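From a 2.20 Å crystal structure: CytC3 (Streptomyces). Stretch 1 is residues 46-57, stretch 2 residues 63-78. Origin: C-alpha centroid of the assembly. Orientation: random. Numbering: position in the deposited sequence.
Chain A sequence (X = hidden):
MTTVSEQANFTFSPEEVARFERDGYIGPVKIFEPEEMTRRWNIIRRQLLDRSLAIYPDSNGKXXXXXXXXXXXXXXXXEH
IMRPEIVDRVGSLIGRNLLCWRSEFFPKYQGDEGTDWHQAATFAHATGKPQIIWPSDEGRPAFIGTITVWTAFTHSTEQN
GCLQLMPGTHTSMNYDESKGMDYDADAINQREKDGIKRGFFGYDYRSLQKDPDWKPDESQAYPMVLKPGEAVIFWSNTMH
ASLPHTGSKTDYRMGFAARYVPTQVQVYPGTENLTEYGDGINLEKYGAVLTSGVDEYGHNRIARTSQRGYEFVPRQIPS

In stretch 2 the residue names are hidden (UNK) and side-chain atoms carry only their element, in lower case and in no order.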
ATOM      1  N   ARG A  46      -6.905 -13.008  13.090  1.00 37.68           N
ATOM      2  CA  ARG A  46      -7.296 -13.007  14.494  1.00 39.14           C
ATOM      3  C   ARG A  46      -6.673 -11.823  15.216  1.00 38.26           C
ATOM      4  O   ARG A  46      -7.320 -11.176  16.035  1.00 39.24           O
ATOM      5  CB  ARG A  46      -6.844 -14.282  15.205  1.00 40.29           C
ATOM      6  CG  ARG A  46      -7.496 -15.565  14.730  1.00 48.13           C
ATOM      7  CD  ARG A  46      -7.332 -16.639  15.802  1.00 53.35           C
ATOM      8  NE  ARG A  46      -5.986 -16.611  16.377  1.00 56.97           N
ATOM      9  CZ  ARG A  46      -4.900 -17.059  15.755  1.00 57.48           C
ATOM     10  NH1 ARG A  46      -4.997 -17.580  14.538  1.00 55.65           N
ATOM     11  NH2 ARG A  46      -3.713 -16.958  16.344  1.00 58.27           N
ATOM     12  N   GLN A  47      -5.409 -11.544  14.912  1.00 36.97           N
ATOM     13  CA  GLN A  47      -4.711 -10.450  15.564  1.00 37.09           C
ATOM     14  C   GLN A  47      -5.289  -9.071  15.266  1.00 37.50           C
ATOM     15  O   GLN A  47      -5.131  -8.150  16.065  1.00 37.02           O
ATOM     16  CB  GLN A  47      -3.222 -10.503  15.216  1.00 37.35           C
ATOM     17  CG  GLN A  47      -2.483 -11.577  16.008  1.00 35.24           C
ATOM     18  CD  GLN A  47      -1.076 -11.814  15.526  1.00 34.96           C
ATOM     19  OE1 GLN A  47      -0.281 -12.470  16.204  1.00 36.92           O
ATOM     20  NE2 GLN A  47      -0.753 -11.294  14.350  1.00 35.05           N
ATOM     21  N   LEU A  48      -5.960  -8.922  14.130  1.00 36.26           N
ATOM     22  CA  LEU A  48      -6.560  -7.630  13.812  1.00 36.81           C
ATOM     23  C   LEU A  48      -7.629  -7.322  14.867  1.00 37.30           C
ATOM     24  O   LEU A  48      -7.848  -6.171  15.217  1.00 36.89           O
ATOM     25  CB  LEU A  48      -7.199  -7.651  12.417  1.00 33.71           C
ATOM     26  CG  LEU A  48      -6.284  -7.724  11.188  1.00 31.73           C
ATOM     27  CD1 LEU A  48      -7.138  -7.864   9.939  1.00 29.15           C
ATOM     28  CD2 LEU A  48      -5.407  -6.473  11.096  1.00 31.84           C
ATOM     29  N   LEU A  49      -8.280  -8.366  15.375  1.00 38.10           N
ATOM     30  CA  LEU A  49      -9.335  -8.224  16.373  1.00 39.10           C
ATOM     31  C   LEU A  49      -8.887  -7.497  17.631  1.00 40.59           C
ATOM     32  O   LEU A  49      -9.661  -6.748  18.230  1.00 39.76           O
ATOM     33  CB  LEU A  49      -9.885  -9.605  16.751  1.00 41.21           C
ATOM     34  CG  LEU A  49     -11.079 -10.193  15.986  1.00 41.96           C
ATOM     35  CD1 LEU A  49     -11.371  -9.392  14.725  1.00 42.50           C
ATOM     36  CD2 LEU A  49     -10.797 -11.649  15.662  1.00 40.84           C
ATOM     37  N   ASP A  50      -7.639  -7.725  18.031  1.00 40.88           N
ATOM     38  CA  ASP A  50      -7.084  -7.088  19.225  1.00 40.89           C
ATOM     39  C   ASP A  50      -6.427  -5.762  18.860  1.00 40.55           C
ATOM     40  O   ASP A  50      -5.383  -5.731  18.210  1.00 42.19           O
ATOM     41  CB  ASP A  50      -6.073  -8.027  19.893  1.00 39.98           C
ATOM     42  CG  ASP A  50      -5.219  -7.330  20.942  1.00 40.18           C
ATOM     43  OD1 ASP A  50      -5.644  -6.293  21.488  1.00 41.24           O
ATOM     44  OD2 ASP A  50      -4.117  -7.833  21.232  1.00 43.34           O
ATOM     45  N   ARG A  51      -7.050  -4.669  19.284  1.00 41.32           N
ATOM     46  CA  ARG A  51      -6.543  -3.335  18.987  1.00 42.16           C
ATOM     47  C   ARG A  51      -5.863  -2.693  20.189  1.00 42.97           C
ATOM     48  O   ARG A  51      -5.569  -1.498  20.170  1.00 42.32           O
ATOM     49  CB  ARG A  51      -7.693  -2.428  18.516  1.00 42.19           C
ATOM     50  CG  ARG A  51      -8.343  -2.851  17.201  1.00 43.42           C
ATOM     51  CD  ARG A  51      -9.411  -1.849  16.747  1.00 43.05           C
ATOM     52  NE  ARG A  51      -8.829  -0.536  16.482  1.00 46.45           N
ATOM     53  CZ  ARG A  51      -8.165  -0.203  15.377  1.00 47.90           C
ATOM     54  NH1 ARG A  51      -7.996  -1.085  14.400  1.00 45.74           N
ATOM     55  NH2 ARG A  51      -7.641   1.016  15.258  1.00 47.85           N
ATOM     56  N   SER A  52      -5.602  -3.489  21.223  1.00 42.49           N
ATOM     57  CA  SER A  52      -4.983  -2.978  22.441  1.00 43.69           C
ATOM     58  C   SER A  52      -3.759  -2.108  22.176  1.00 44.48           C
ATOM     59  O   SER A  52      -3.477  -1.187  22.936  1.00 46.49           O
ATOM     60  CB  SER A  52      -4.593  -4.133  23.370  1.00 44.19           C
ATOM     61  OG  SER A  52      -3.440  -4.802  22.897  1.00 43.71           O
ATOM     62  N   LEU A  53      -3.036  -2.385  21.099  1.00 44.10           N
ATOM     63  CA  LEU A  53      -1.846  -1.602  20.791  1.00 42.28           C
ATOM     64  C   LEU A  53      -1.888  -0.907  19.434  1.00 42.01           C
ATOM     65  O   LEU A  53      -0.853  -0.501  18.915  1.00 42.13           O
ATOM     66  CB  LEU A  53      -0.604  -2.492  20.869  1.00 42.16           C
ATOM     67  CG  LEU A  53      -0.143  -2.883  22.274  1.00 44.02           C
ATOM     68  CD1 LEU A  53       0.947  -3.939  22.191  1.00 42.53           C
ATOM     69  CD2 LEU A  53       0.367  -1.646  23.001  1.00 42.21           C
ATOM     70  N   ALA A  54      -3.078  -0.778  18.854  1.00 41.69           N
ATOM     71  CA  ALA A  54      -3.211  -0.120  17.559  1.00 41.79           C
ATOM     72  C   ALA A  54      -2.980   1.373  17.770  1.00 41.64           C
ATOM     73  O   ALA A  54      -3.382   1.927  18.791  1.00 40.76           O
ATOM     74  CB  ALA A  54      -4.599  -0.365  16.987  1.00 41.51           C
ATOM     75  N   ILE A  55      -2.337   2.029  16.811  1.00 42.34           N
ATOM     76  CA  ILE A  55      -2.063   3.450  16.972  1.00 41.53           C
ATOM     77  C   ILE A  55      -3.275   4.359  16.823  1.00 43.72           C
ATOM     78  O   ILE A  55      -3.252   5.496  17.298  1.00 44.23           O
ATOM     79  CB  ILE A  55      -0.949   3.925  16.026  1.00 39.63           C
ATOM     80  CG1 ILE A  55      -1.389   3.810  14.568  1.00 39.75           C
ATOM     81  CG2 ILE A  55       0.305   3.109  16.278  1.00 36.68           C
ATOM     82  CD1 ILE A  55      -0.496   4.594  13.607  1.00 39.60           C
ATOM     83  N   TYR A  56      -4.335   3.880  16.174  1.00 43.73           N
ATOM     84  CA  TYR A  56      -5.534   4.704  16.033  1.00 45.51           C
ATOM     85  C   TYR A  56      -6.623   4.245  16.993  1.00 47.71           C
ATOM     86  O   TYR A  56      -6.947   3.066  17.065  1.00 47.58           O
ATOM     87  CB  TYR A  56      -6.059   4.686  14.595  1.00 40.84           C
ATOM     88  CG  TYR A  56      -5.043   5.183  13.595  1.00 39.72           C
ATOM     89  CD1 TYR A  56      -4.234   6.285  13.887  1.00 37.87           C
ATOM     90  CD2 TYR A  56      -4.873   4.548  12.366  1.00 36.24           C
ATOM     91  CE1 TYR A  56      -3.281   6.736  12.984  1.00 35.35           C
ATOM     92  CE2 TYR A  56      -3.923   4.994  11.457  1.00 34.22           C
ATOM     93  CZ  TYR A  56      -3.131   6.087  11.773  1.00 34.70           C
ATOM     94  OH  TYR A  56      -2.183   6.531  10.882  1.00 32.83           O
ATOM     95  N   PRO A  57      -7.203   5.189  17.747  1.00 51.54           N
ATOM     96  CA  PRO A  57      -8.262   4.915  18.721  1.00 53.87           C
ATOM     97  C   PRO A  57      -9.562   4.478  18.066  1.00 55.49           C
ATOM     98  O   PRO A  57      -9.773   4.689  16.871  1.00 56.15           O
ATOM     99  CB  PRO A  57      -8.410   6.249  19.435  1.00 53.91           C
ATOM    100  CG  PRO A  57      -8.211   7.216  18.302  1.00 55.13           C
ATOM    101  CD  PRO A  57      -6.979   6.642  17.624  1.00 53.41           C
ATOM    102  N   UNK A  63      -9.859   4.834   8.844  1.00 39.48           N
ATOM    103  CA  UNK A  63      -8.631   4.354   9.472  1.00 37.99           C
ATOM    104  C   UNK A  63      -8.862   3.156  10.387  1.00 36.99           C
ATOM    105  O   UNK A  63      -8.039   2.247  10.449  1.00 36.39           O
ATOM    106  c   UNK A  63      -7.970   5.490  10.251  1.00 35.83           C
ATOM    107  N   UNK A  64      -9.989   3.161  11.083  1.00 37.56           N
ATOM    108  CA  UNK A  64     -10.338   2.086  12.000  1.00 39.23           C
ATOM    109  C   UNK A  64     -11.040   0.932  11.274  1.00 39.74           C
ATOM    110  O   UNK A  64     -10.615  -0.227  11.351  1.00 39.67           O
ATOM    111  o   UNK A  64     -12.078   0.603  14.055  1.00 45.44           O
ATOM    112  c   UNK A  64     -11.248   2.640  13.102  1.00 40.19           C
ATOM    113  n   UNK A  64     -10.963   1.997  15.424  1.00 46.13           N
ATOM    114  c   UNK A  64     -11.467   1.656  14.238  1.00 45.09           C
ATOM    115  N   UNK A  65     -12.111   1.265  10.563  1.00 37.66           N
ATOM    116  CA  UNK A  65     -12.903   0.276   9.845  1.00 38.37           C
ATOM    117  C   UNK A  65     -12.118  -0.496   8.786  1.00 37.48           C
ATOM    118  O   UNK A  65     -12.363  -1.677   8.583  1.00 36.18           O
ATOM    119  c   UNK A  65     -14.930   1.662  10.287  1.00 40.60           C
ATOM    120  c   UNK A  65     -15.015  -0.083   8.509  1.00 40.06           C
ATOM    121  c   UNK A  65     -15.399   0.749  11.398  1.00 42.06           C
ATOM    122  c   UNK A  65     -14.129   0.950   9.202  1.00 38.91           C
ATOM    123  N   UNK A  66     -11.180   0.164   8.112  1.00 36.77           N
ATOM    124  CA  UNK A  66     -10.378  -0.511   7.096  1.00 35.48           C
ATOM    125  C   UNK A  66      -9.002  -0.881   7.632  1.00 34.48           C
ATOM    126  O   UNK A  66      -8.095  -1.218   6.875  1.00 34.35           O
ATOM    127  o   UNK A  66     -11.495   0.514   5.219  1.00 39.07           O
ATOM    128  c   UNK A  66     -10.240   0.366   5.856  1.00 37.30           C
ATOM    129  N   UNK A  67      -8.863  -0.825   8.951  1.00 34.17           N
ATOM    130  CA  UNK A  67      -7.618  -1.165   9.626  1.00 33.56           C
ATOM    131  C   UNK A  67      -6.327  -0.605   9.025  1.00 33.40           C
ATOM    132  O   UNK A  67      -5.442  -1.347   8.582  1.00 31.38           O
ATOM    133  n   UNK A  67      -8.968  -4.141  11.065  1.00 35.72           N
ATOM    134  c   UNK A  67      -7.518  -2.685   9.774  1.00 33.46           C
ATOM    135  c   UNK A  67      -8.070  -3.163  11.100  1.00 35.56           C
ATOM    136  o   UNK A  67      -7.684  -2.654  12.148  1.00 34.18           O
ATOM    137  N   UNK A  68      -6.229   0.719   9.033  1.00 35.22           N
ATOM    138  CA  UNK A  68      -5.054   1.421   8.528  1.00 35.52           C
ATOM    139  C   UNK A  68      -3.863   1.238   9.456  1.00 36.19           C
ATOM    140  O   UNK A  68      -4.010   1.175  10.680  1.00 35.16           O
ATOM    141  o   UNK A  68      -8.310   4.826   3.994  1.00 42.07           O
ATOM    142  c   UNK A  68      -7.042   2.585   6.602  1.00 39.59           C
ATOM    143  c   UNK A  68      -7.593   4.351   5.064  1.00 40.00           C
ATOM    144  c   UNK A  68      -7.790   3.054   5.518  1.00 39.26           C
ATOM    145  c   UNK A  68      -6.099   3.405   7.236  1.00 37.84           C
ATOM    146  c   UNK A  68      -6.665   5.180   5.677  1.00 40.86           C
ATOM    147  c   UNK A  68      -5.925   4.701   6.756  1.00 39.39           C
ATOM    148  c   UNK A  68      -5.323   2.927   8.439  1.00 37.54           C
ATOM    149  N   UNK A  69      -2.688   1.157   8.843  1.00 36.05           N
ATOM    150  CA  UNK A  69      -1.411   1.063   9.532  1.00 35.38           C
ATOM    151  C   UNK A  69      -1.230   0.068  10.681  1.00 36.91           C
ATOM    152  O   UNK A  69      -0.674   0.411  11.730  1.00 34.96           O
ATOM    153  o   UNK A  69      -0.555   3.102   7.758  1.00 35.31           O
ATOM    154  c   UNK A  69      -1.018   2.468   9.997  1.00 34.34           C
ATOM    155  o   UNK A  69      -1.459   4.622   9.053  1.00 35.42           O
ATOM    156  c   UNK A  69      -1.015   3.471   8.858  1.00 34.89           C
ATOM    157  N   UNK A  70      -1.667  -1.168  10.479  1.00 36.26           N
ATOM    158  CA  UNK A  70      -1.508  -2.181  11.509  1.00 34.76           C
ATOM    159  C   UNK A  70      -0.111  -2.777  11.481  1.00 35.24           C
ATOM    160  O   UNK A  70       0.237  -3.602  12.326  1.00 35.02           O
ATOM    161  n   UNK A  70      -6.478  -4.252  14.926  1.00 42.61           N
ATOM    162  c   UNK A  70      -2.552  -3.267  11.337  1.00 36.50           C
ATOM    163  n   UNK A  70      -5.284  -2.852  13.583  1.00 44.22           N
ATOM    164  c   UNK A  70      -4.075  -2.274  13.032  1.00 38.81           C
ATOM    165  c   UNK A  70      -5.316  -3.740  14.565  1.00 42.24           C
ATOM    166  c   UNK A  70      -3.941  -2.747  11.593  1.00 35.93           C
ATOM    167  n   UNK A  70      -4.198  -4.154  15.141  1.00 39.29           N
ATOM    168  N   UNK A  71       0.691  -2.358  10.506  1.00 33.11           N
ATOM    169  CA  UNK A  71       2.061  -2.833  10.428  1.00 33.92           C
ATOM    170  C   UNK A  71       2.839  -2.172  11.572  1.00 36.62           C
ATOM    171  O   UNK A  71       4.011  -2.471  11.795  1.00 36.83           O
ATOM    172  c   UNK A  71       3.696  -0.081   8.843  1.00 32.57           C
ATOM    173  c   UNK A  71       1.849   0.978   8.311  1.00 34.35           C
ATOM    174  c   UNK A  71       2.696  -2.464   9.086  1.00 31.23           C
ATOM    175  n   UNK A  71       1.555  -0.301   8.464  1.00 32.72           N
ATOM    176  c   UNK A  71       2.697  -0.996   8.801  1.00 32.80           C
ATOM    177  n   UNK A  71       3.142   1.139   8.537  1.00 32.22           N
ATOM    178  N   UNK A  72       2.178  -1.268  12.295  1.00 37.54           N
ATOM    179  CA  UNK A  72       2.812  -0.592  13.414  1.00 38.33           C
ATOM    180  C   UNK A  72       2.521  -1.274  14.747  1.00 38.94           C
ATOM    181  O   UNK A  72       3.012  -0.838  15.783  1.00 40.15           O
ATOM    182  c   UNK A  72       2.540   3.169  12.483  1.00 36.74           C
ATOM    183  c   UNK A  72       4.449   1.588  12.241  1.00 35.46           C
ATOM    184  c   UNK A  72       2.940   1.720  12.309  1.00 36.17           C
ATOM    185  c   UNK A  72       2.396   0.883  13.472  1.00 36.41           C
ATOM    186  N   UNK A  73       1.717  -2.332  14.738  1.00 38.36           N
ATOM    187  CA  UNK A  73       1.460  -3.042  15.987  1.00 39.78           C
ATOM    188  C   UNK A  73       1.405  -4.568  15.838  1.00 41.07           C
ATOM    189  O   UNK A  73       1.552  -5.300  16.822  1.00 42.59           O
ATOM    190  c   UNK A  73      -1.094  -2.904  16.001  1.00 38.55           C
ATOM    191  o   UNK A  73      -1.341  -2.441  14.864  1.00 34.40           O
ATOM    192  c   UNK A  73       0.195  -2.509  16.690  1.00 37.55           C
ATOM    193  o   UNK A  73      -1.871  -3.671  16.618  1.00 36.88           O
ATOM    194  N   UNK A  74       1.219  -5.052  14.612  1.00 39.80           N
ATOM    195  CA  UNK A  74       1.172  -6.494  14.385  1.00 37.68           C
ATOM    196  C   UNK A  74       2.465  -6.933  13.719  1.00 37.37           C
ATOM    197  O   UNK A  74       2.769  -6.518  12.600  1.00 36.14           O
ATOM    198  c   UNK A  74      -1.330  -6.464  14.201  1.00 35.37           C
ATOM    199  c   UNK A  74      -2.567  -6.676  13.377  1.00 34.81           C
ATOM    200  c   UNK A  74      -0.018  -8.396  13.236  1.00 34.55           C
ATOM    201  c   UNK A  74      -0.032  -6.887  13.503  1.00 37.84           C
ATOM    202  N   UNK A  75       3.220  -7.777  14.420  1.00 37.01           N
ATOM    203  CA  UNK A  75       4.507  -8.263  13.933  1.00 37.12           C
ATOM    204  C   UNK A  75       4.537  -8.787  12.511  1.00 36.06           C
ATOM    205  O   UNK A  75       5.392  -8.391  11.731  1.00 36.00           O
ATOM    206  c   UNK A  75       5.524  -8.772  16.204  1.00 41.01           C
ATOM    207  o   UNK A  75       5.978  -7.614  16.222  1.00 41.29           O
ATOM    208  c   UNK A  75       5.064  -9.341  14.872  1.00 39.84           C
ATOM    209  o   UNK A  75       5.443  -9.483  17.229  1.00 44.19           O
ATOM    210  N   UNK A  76       3.620  -9.689  12.174  1.00 35.68           N
ATOM    211  CA  UNK A  76       3.575 -10.261  10.827  1.00 34.87           C
ATOM    212  C   UNK A  76       3.337  -9.193   9.748  1.00 33.38           C
ATOM    213  O   UNK A  76       3.740  -9.350   8.594  1.00 34.18           O
ATOM    214  c   UNK A  76       2.881 -12.813  10.613  1.00 40.30           C
ATOM    215  c   UNK A  76       2.487 -11.336  10.770  1.00 36.52           C
ATOM    216  c   UNK A  76       1.899 -13.659  11.403  1.00 38.76           C
ATOM    217  c   UNK A  76       4.305 -13.069  11.062  1.00 37.00           C
ATOM    218  N   UNK A  77       2.681  -8.106  10.129  1.00 31.22           N
ATOM    219  CA  UNK A  77       2.422  -7.018   9.198  1.00 33.34           C
ATOM    220  C   UNK A  77       3.639  -6.102   9.169  1.00 33.83           C
ATOM    221  O   UNK A  77       3.967  -5.522   8.132  1.00 33.46           O
ATOM    222  c   UNK A  77      -0.187  -7.858   8.218  1.00 34.31           C
ATOM    223  c   UNK A  77      -1.318  -6.142   9.680  1.00 31.34           C
ATOM    224  c   UNK A  77       1.167  -6.248   9.618  1.00 32.72           C
ATOM    225  c   UNK A  77      -0.114  -6.448   8.799  1.00 34.71           C
ATOM    226  N   UNK A  78       4.317  -5.986  10.310  1.00 34.76           N
ATOM    227  CA  UNK A  78       5.524  -5.163  10.391  1.00 35.16           C
ATOM    228  C   UNK A  78       6.555  -5.791   9.458  1.00 34.49           C
ATOM    229  O   UNK A  78       7.254  -5.097   8.717  1.00 35.58           O
ATOM    230  c   UNK A  78       6.060  -5.134  11.823  1.00 31.86           C
TER
HETATM  231  O   HOH W   1       1.925 -10.957  14.196  1.00 42.36           O
HETATM  232  O   HOH W   2      -2.874  -4.322  19.077  1.00 41.07           O
HETATM  233  O   HOH W   3      -6.626   1.063  12.446  1.00 38.60           O
HETATM  234  O   HOH W   4      -1.519   0.287  14.514  1.00 34.24           O

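Position 63 carries one side-chain carbon, so it is Ala63; its CB lies 3.9 Å from Tyr56 CD2. Position 64 has two carbons, the second bearing one oxygen and one nitrogen; a Gln would have a third carbon, so this is Asn64. Its ND2 donates to Pro57 O at 3.3 Å (N-H...acceptor angle 150°) and sits over one face of the Arg51 guanidinium, 3.5 Å from Arg51 NH2, a pair of donors and therefore no hydrogen bond.

Position 65 has four carbons, forked at the first with one arm two carbons long, which defines Ile65; it points away from stretch 1. Position 66, one carbon then one oxygen, is Ser66, where the chain leaves helical phi/psi. Position 67 repeats the pattern of two carbons with one oxygen and one nitrogen. An oxygen of this group approaches Arg51, and the residue is Asn67: OD1 is 2.8 Å from Arg51 NH1, near the guanidinium plane, but the angle is too poor for a hydrogen bond.

Position 68 shows one carbon and a six-carbon ring bearing an oxygen, hence Tyr68. Its CB packs 3.9 Å from Tyr56 CE2, while the end of the side chain leads away. Position 69 has two carbons, the second with two oxygens, giving Asp69; Tyr56 OH donates to its OD2 at 2.7 Å, with the acceptor near the ring plane.

Position 70 runs three carbons, a nitrogen, then a carbon with two more nitrogens: Arg70. Leu48 CD2 lies over one face of its guanidinium and Ala54 CB over the opposite face. NE donates to Asn67 OD1 at 2.8 Å.

Position 71, a five-membered ring of three carbons and two nitrogens on one carbon, is His71, without contact here. Position 72 has four carbons forked at the second, so Leu72; its CD1 meets Ile55 CD1 at 3.5 Å. Position 73, two carbons ending in two oxygens, is Asp73. Its OD2 forms a salt bridge with Arg70 NH1 at 2.8 Å, and its CB is 3.2 Å from Leu53 O. Position 74, four carbons forked at the first, is Ile74, whose CD1 lies 3.6 Å from Leu48 CD2.

Position 75, two carbons and two oxygens, is Asp75, without contact. Positions 76 and 77 each have four carbons forked at the second, Leu76 and Leu77; Leu77 CD2 reaches Leu48 CD2 at 4.3 Å. Position 78, one carbon, is Ala78, out of reach.

The contact buries 855 Å²; two hydrogen bonds across it are clear, Tyr56 OH to Asp69 OD2 and Asn64 ND2 to Pro57 O, and apolar pairs and bridging waters join them. Water 2 donates to Asp50 O (3.0 Å) and Asp73 OD2 (2.7 Å) and accepts from Leu53 N (2.8 Å); water 4 accepts from Ile55 N (3.0 Å) and donates to Asp69 O (2.9 Å) and Asp73 OD1 (2.8 Å). Asp73 thus holds Arg70 within its own stretch while joining the loop through both waters.

Stretch 2 (63-78) ANISNYDRHLDIDLLA
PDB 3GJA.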